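Local coordinates for acetyltransferase (Agrobacterium tumefaciens, PDB 2DXQ), which probably transfers an acetyl group from acetyl-CoA to a substrate not yet identified, as a member of the GNAT acetyltransferase family, at residues 25-28 with 29-32. Numbering follows the deposited sequence.
Sequences VLNP and SDPE. With PO4 (phosphate ion), chain E.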
loop_
_atom_site.group_PDB
_atom_site.type_symbol
_atom_site.label_atom_id
_atom_site.label_comp_id
_atom_site.label_asym_id
_atom_site.label_seq_id
_atom_site.Cartn_x
_atom_site.Cartn_y
_atom_site.Cartn_z
ATOM N N VAL A 25 12.884 16.117 6.614
ATOM C CA VAL A 25 14.140 15.516 6.129
ATOM C C VAL A 25 13.910 14.690 4.872
ATOM O O VAL A 25 14.665 14.804 3.884
ATOM C CB VAL A 25 14.827 14.654 7.233
ATOM C CG1 VAL A 25 16.000 13.842 6.655
ATOM C CG2 VAL A 25 15.297 15.549 8.376
ATOM N N LEU A 26 12.868 13.862 4.910
ATOM C CA LEU A 26 12.492 13.018 3.787
ATOM C C LEU A 26 12.319 13.851 2.513
ATOM O O LEU A 26 12.940 13.551 1.487
ATOM C CB LEU A 26 11.222 12.223 4.104
ATOM C CG LEU A 26 10.680 11.251 3.043
ATOM C CD1 LEU A 26 11.745 10.211 2.687
ATOM C CD2 LEU A 26 9.399 10.586 3.556
ATOM N N ASN A 27 11.486 14.893 2.603
ATOM C CA ASN A 27 11.144 15.728 1.455
ATOM C C ASN A 27 11.444 17.194 1.767
ATOM O O ASN A 27 10.553 17.929 2.200
ATOM C CB ASN A 27 9.660 15.561 1.082
ATOM C CG ASN A 27 9.261 14.117 0.754
ATOM O OD1 ASN A 27 10.006 13.360 0.139
ATOM N ND2 ASN A 27 8.056 13.747 1.145
ATOM N N PRO A 28 12.704 17.633 1.570
ATOM C CA PRO A 28 13.077 19.015 1.934
ATOM C C PRO A 28 12.307 20.140 1.223
ATOM O O PRO A 28 12.290 21.265 1.722
ATOM C CB PRO A 28 14.584 19.086 1.632
ATOM C CG PRO A 28 14.898 17.903 0.794
ATOM C CD PRO A 28 13.849 16.858 1.041
ATOM N N SER A 29 11.668 19.842 0.095
ATOM C CA SER A 29 10.888 20.859 -0.625
ATOM C C SER A 29 9.409 20.902 -0.188
ATOM O O SER A 29 8.644 21.784 -0.613
ATOM C CB SER A 29 11.017 20.660 -2.132
ATOM O OG SER A 29 10.228 19.568 -2.564
ATOM N N ASP A 30 8.998 19.957 0.661
ATOM C CA ASP A 30 7.626 19.968 1.183
ATOM C C ASP A 30 7.429 21.159 2.099
ATOM O O ASP A 30 8.371 21.563 2.785
ATOM C CB ASP A 30 7.326 18.694 1.985
ATOM C CG ASP A 30 6.789 17.560 1.131
ATOM O OD1 ASP A 30 6.500 17.743 -0.087
ATOM O OD2 ASP A 30 6.629 16.465 1.699
ATOM N N PRO A 31 6.189 21.703 2.149
ATOM C CA PRO A 31 5.890 22.768 3.103
ATOM C C PRO A 31 6.021 22.246 4.527
ATOM O O PRO A 31 5.791 21.054 4.775
ATOM C CB PRO A 31 4.428 23.113 2.808
ATOM C CG PRO A 31 3.859 21.923 2.152
ATOM C CD PRO A 31 5.008 21.348 1.343
ATOM N N GLU A 32 6.402 23.120 5.444
ATOM C CA GLU A 32 6.617 22.697 6.828
ATOM C C GLU A 32 5.305 22.840 7.580
ATOM O O GLU A 32 4.978 23.910 8.085
ATOM C CB GLU A 32 7.770 23.484 7.468
ATOM C CG GLU A 32 9.065 23.342 6.662
ATOM C CD GLU A 32 10.274 24.022 7.297
ATOM O OE1 GLU A 32 10.115 24.822 8.245
ATOM O OE2 GLU A 32 11.400 23.737 6.834
HETATM P P PO4 E . 11.721 16.702 -2.411
HETATM O O1 PO4 E . 12.614 17.634 -3.200
HETATM O O2 PO4 E . 11.080 17.466 -1.283
HETATM O O3 PO4 E . 10.659 16.133 -3.318
HETATM O O4 PO4 E . 12.547 15.568 -1.857
HETATM O O HOH W 1 10.080 19.969 4.227
HETATM O O HOH W 2 11.883 21.529 5.083
HETATM O O HOH W 3 10.308 23.630 2.501
#
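N27 and D30 both turn CG away from their own backbone carbonyl, onto the side of the backbone N (chi1 -58° and -89°), which lets the two side chains run alongside each other. From there N27 ND2 gives a hydrogen bond to D30 OD2 (3.1 Å). The bond is bent; the amide and carboxylate planes stand 77° apart, and ND2 meets OD2 from above the carboxylate plane. The same oxygen also rests against the N27 CB methylene, 3.2 Å from CB. A second bond, in the backbone, closes the turn: D30 N donates to N27 O (3.0 Å), and P28 and S29 occupy the two corners between. Water 1 lies within hydrogen-bonding distance of N27 O and D30 O, and water 3 links P28 O with D30 O, so waters bridge the carbonyls of the turn. On S29, OG is tucked between the two backbone bonds of CA, where it and the residue's own amide can grip one phosphate oxygen: O2 lies 2.6 Å from S29 OG and 2.8 Å from S29 N. The ion, probably from the crystallisation liquor, is also bonded by R76 of the second subunit. That arginine makes a salt bridge with D30 OD1, and its charge probably steadies both anions; OD2 has a further partner outside the turn besides N27 ND2. L26, just before the turn, packs on N86 and V88 of strand 81-88 and on T75 of the second subunit. The arrangement is a type I beta turn, N27 to D30, with its first and last side chains bonded to each other; it ends helix 16-26 of the GNAT fold and opens the loop to helix 35-47 at the subunit interface.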